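Local coordinates for periplasmic binding protein/LacI transcriptional regulator (Clostridium phytofermentans, PDB 3BRS), which probably binds a sugar between two lobes as the extracellular solute-binding component of a transport system, at residues 158-161 and 162-165; 250-253 and 254-257. All coordinates share one frame; numbering follows the deposited sequence.

Interaction 1. Residues 158-161 and 162-165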
loop_
_atom_site.group_PDB
_atom_site.type_symbol
_atom_site.label_atom_id
_atom_site.label_comp_id
_atom_site.label_asym_id
_atom_site.label_seq_id
_atom_site.Cartn_x
_atom_site.Cartn_y
_atom_site.Cartn_z
ATOM N N SER A 158 -7.580 0.381 -20.608
ATOM C CA SER A 158 -8.009 1.145 -21.820
ATOM C C SER A 158 -9.490 0.899 -22.039
ATOM O O SER A 158 -10.309 1.037 -21.099
ATOM C CB SER A 158 -7.348 0.590 -23.073
ATOM O OG SER A 158 -6.063 1.076 -23.269
ATOM N N ASP A 159 -9.793 0.488 -23.295
ATOM C CA ASP A 159 -11.141 0.098 -23.732
ATOM C C ASP A 159 -11.702 -1.091 -22.925
ATOM O O ASP A 159 -12.853 -1.056 -22.451
ATOM C CB ASP A 159 -11.204 -0.131 -25.253
ATOM C CG ASP A 159 -10.078 -1.031 -25.767
ATOM O OD1 ASP A 159 -8.899 -0.614 -25.763
ATOM O OD2 ASP A 159 -10.366 -2.169 -26.187
ATOM N N ASP A 160 -10.869 -2.094 -22.703
ATOM C CA ASP A 160 -11.204 -3.211 -21.824
ATOM C C ASP A 160 -11.554 -2.954 -20.330
ATOM O O ASP A 160 -11.711 -3.900 -19.557
ATOM C CB ASP A 160 -10.076 -4.257 -21.951
ATOM C CG ASP A 160 -9.870 -4.683 -23.393
ATOM O OD1 ASP A 160 -10.895 -4.684 -24.087
ATOM O OD2 ASP A 160 -8.742 -5.024 -23.837
ATOM N N SER A 161 -11.691 -1.702 -19.899
ATOM C CA SER A 161 -11.905 -1.450 -18.460
ATOM C C SER A 161 -13.359 -1.736 -18.028
ATOM O O SER A 161 -13.670 -1.930 -16.838
ATOM C CB SER A 161 -11.438 -0.039 -18.060
ATOM O OG SER A 161 -12.499 0.853 -18.308
ATOM N N ASN A 162 -14.249 -1.831 -19.006
ATOM C CA ASN A 162 -15.608 -2.303 -18.806
ATOM C C ASN A 162 -15.656 -3.840 -18.556
ATOM O O ASN A 162 -16.705 -4.371 -18.251
ATOM C CB ASN A 162 -16.424 -1.949 -20.076
ATOM C CG ASN A 162 -15.945 -2.709 -21.323
ATOM O OD1 ASN A 162 -16.746 -3.086 -22.170
ATOM N ND2 ASN A 162 -14.650 -2.954 -21.425
ATOM N N LYS A 163 -14.545 -4.554 -18.761
ATOM C CA LYS A 163 -14.503 -5.954 -18.471
ATOM C C LYS A 163 -14.421 -6.228 -16.937
ATOM O O LYS A 163 -14.708 -7.322 -16.507
ATOM C CB LYS A 163 -13.361 -6.622 -19.250
ATOM C CG LYS A 163 -13.709 -6.887 -20.706
ATOM C CD LYS A 163 -12.613 -7.684 -21.399
ATOM C CE LYS A 163 -13.121 -8.335 -22.703
ATOM N NZ LYS A 163 -12.784 -9.817 -22.807
ATOM N N ILE A 164 -14.055 -5.241 -16.121
ATOM C CA ILE A 164 -14.150 -5.387 -14.677
ATOM C C ILE A 164 -15.595 -5.595 -14.281
ATOM O O ILE A 164 -16.450 -4.715 -14.479
ATOM C CB ILE A 164 -13.620 -4.141 -13.943
ATOM C CG1 ILE A 164 -12.198 -3.863 -14.396
ATOM C CG2 ILE A 164 -13.762 -4.310 -12.398
ATOM C CD1 ILE A 164 -11.552 -2.649 -13.659
ATOM N N GLU A 165 -15.848 -6.756 -13.689
ATOM C CA GLU A 165 -17.174 -7.176 -13.320
ATOM C C GLU A 165 -17.596 -6.543 -12.031
ATOM O O GLU A 165 -18.759 -6.099 -11.822
ATOM C CB GLU A 165 -17.117 -8.669 -13.120
ATOM C CG GLU A 165 -18.401 -9.302 -13.303
ATOM C CD GLU A 165 -18.704 -9.653 -14.727
ATOM O OE1 GLU A 165 -17.980 -10.491 -15.300
ATOM O OE2 GLU A 165 -19.742 -9.166 -15.214
#
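Lys163 meets Asp160 through its backbone amide and along its side chain as far as CD. The amide Lys163 N donates to Asp160 O, three residues back, at 3.0 Å with an N-H...O angle of 156°, the i to i+3 pattern of a 3-10 turn. Following the side chain outward, Lys163 CB sits 3.2 Å from Asp160 O. Lys163 CG lies opposite the carbonyl carbon (chi1 -79°) and stays 3.8 Å from the same oxygen, while CD passes Asp160 CB at 4.3 Å. This 3-10 turn, residues 159-163, links helix 144-157 to strand 164-169, an outermost strand of the mixed sheet in one of the two lobes of the alpha/beta fold of periplasmic binding proteins. Beyond CD the chain bends at chi4, and NZ is held by two carbonyl oxygens, those of Val128 and Gly132; it remains 5.6 Å from Asp160 OD1, too far for a salt bridge. One residue on, Ile164 N makes a weak bond to Ser161 O, and Ile164 CG1 lies 3.4 Å from that oxygen. Ile164 also packs on Leu157 of the preceding helix and on Val136 of the neighbouring strand.

Interaction 2. Residues 250-253 and 254-257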
loop_
_atom_site.group_PDB
_atom_site.type_symbol
_atom_site.label_atom_id
_atom_site.label_comp_id
_atom_site.label_asym_id
_atom_site.label_seq_id
_atom_site.Cartn_x
_atom_site.Cartn_y
_atom_site.Cartn_z
ATOM N N GLY A 250 11.084 2.913 3.949
ATOM C CA GLY A 250 11.384 3.194 5.363
ATOM C C GLY A 250 12.758 3.800 5.563
ATOM O O GLY A 250 12.925 4.711 6.354
ATOM N N TYR A 251 13.761 3.233 4.878
ATOM C CA TYR A 251 15.088 3.692 4.940
ATOM C C TYR A 251 15.136 5.202 4.572
ATOM O O TYR A 251 15.557 6.057 5.369
ATOM C CB TYR A 251 16.001 2.745 4.061
ATOM C CG TYR A 251 17.451 3.076 4.244
ATOM C CD1 TYR A 251 18.017 4.197 3.656
ATOM C CD2 TYR A 251 18.239 2.306 5.092
ATOM C CE1 TYR A 251 19.369 4.561 3.913
ATOM C CE2 TYR A 251 19.577 2.639 5.373
ATOM C CZ TYR A 251 20.141 3.750 4.784
ATOM O OH TYR A 251 21.472 4.000 5.085
ATOM N N LEU A 252 14.670 5.528 3.378
ATOM C CA LEU A 252 14.718 6.875 2.864
ATOM C C LEU A 252 13.923 7.844 3.718
ATOM O O LEU A 252 14.300 9.007 3.835
ATOM C CB LEU A 252 14.171 6.948 1.399
ATOM C CG LEU A 252 14.813 6.010 0.334
ATOM C CD1 LEU A 252 14.162 6.102 -1.091
ATOM C CD2 LEU A 252 16.340 6.102 0.230
ATOM N N GLY A 253 12.790 7.412 4.275
ATOM C CA GLY A 253 11.907 8.339 5.006
ATOM C C GLY A 253 12.795 8.874 6.143
ATOM O O GLY A 253 12.890 10.086 6.411
ATOM N N VAL A 254 13.458 7.957 6.806
ATOM C CA VAL A 254 14.347 8.354 7.933
ATOM C C VAL A 254 15.517 9.231 7.481
ATOM O O VAL A 254 15.615 10.425 7.843
ATOM C CB VAL A 254 14.855 7.143 8.786
ATOM C CG1 VAL A 254 15.800 7.639 9.925
ATOM C CG2 VAL A 254 13.660 6.435 9.413
ATOM N N GLU A 255 16.420 8.630 6.718
ATOM C CA GLU A 255 17.534 9.340 6.144
ATOM C C GLU A 255 17.219 10.779 5.671
ATOM O O GLU A 255 17.935 11.687 6.013
ATOM C CB GLU A 255 18.095 8.493 5.008
ATOM C CG GLU A 255 19.318 9.031 4.393
ATOM C CD GLU A 255 19.726 8.164 3.247
ATOM O OE1 GLU A 255 18.950 8.129 2.254
ATOM O OE2 GLU A 255 20.786 7.502 3.344
ATOM N N LYS A 256 16.147 10.983 4.929
ATOM C CA LYS A 256 15.872 12.259 4.311
ATOM C C LYS A 256 15.118 13.175 5.278
ATOM O O LYS A 256 15.055 14.378 5.066
ATOM C CB LYS A 256 14.999 12.112 3.054
ATOM C CG LYS A 256 15.621 11.319 1.883
ATOM C CD LYS A 256 16.864 11.992 1.340
ATOM C CE LYS A 256 17.278 11.393 -0.027
ATOM N NZ LYS A 256 18.314 10.342 0.116
ATOM N N ALA A 257 14.536 12.604 6.323
ATOM C CA ALA A 257 14.009 13.403 7.466
ATOM C C ALA A 257 15.195 14.141 8.061
ATOM O O ALA A 257 15.047 15.243 8.634
ATOM C CB ALA A 257 13.428 12.500 8.534
#
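Gly250 O receives Val254 N in a weak bond of 3.3 Å, and Val254 CG2 lies alongside the same oxygen. Tyr251 O is the next acceptor, taking Glu255 N at 3.0 Å. The Tyr251 side chain leaves with CG trans to its own backbone N (chi1 -172°), and Glu255 does likewise, which brings the ring edge and the carboxylate together one turn apart. Glu255 OE2 lies near the ring plane, 3.3 Å from Tyr251 CE1, and the ring and carboxylate planes stand 88° apart. The same OE2 is hydrogen-bonded to Tyr36 OH, so its polar partner lies outside the segment, while the Tyr251 ring edge is merely in contact with it. All of this belongs to helix 246-262, which packs against helix 20-36 and the parallel sheet of one lobe in the two-lobed periplasmic-binding-protein fold: Tyr251 touches Ala32 and Glu35, while Val254 reaches Met8 and Leu70 of the sheet. Leu252 runs side by side with Glu255, its CD2 3.9 Å from Glu255 OE1, and its carbonyl oxygen accepts Lys256 N at 2.9 Å. That OE1 also forms a salt bridge with Lys256 NZ at 3.1 Å, met from above the carboxylate plane, as the lysine chain folds back through bends at chi2 and chi4. At Gly253 the carbonyl oxygen bonds Ala257 N at 3.0 Å, and Ala257 CB lies close to that oxygen while also packing on Met8 and Val68.

How the interactions relate
Interactions 1 and 2 lie on opposite sides of the chain's centre, one in each lobe, with centres 38 Å apart and nearest atoms about 29 Å apart; they do not touch. Residues 158-165 belong to the lobe with the mixed sheet and sit at the surface. Residues 250-257 belong to the lobe built round the parallel sheet, and four of their eight touching residues are buried. The centre of interaction 1 lies about 23 Å, and that of interaction 2 about 17 Å, from the centre of the chain. Both are sequence-local, but the first is a 3-10 connection into a strand, the second about two turns inside an alpha-helix. In this family ligand usually binds in the cleft between lobes.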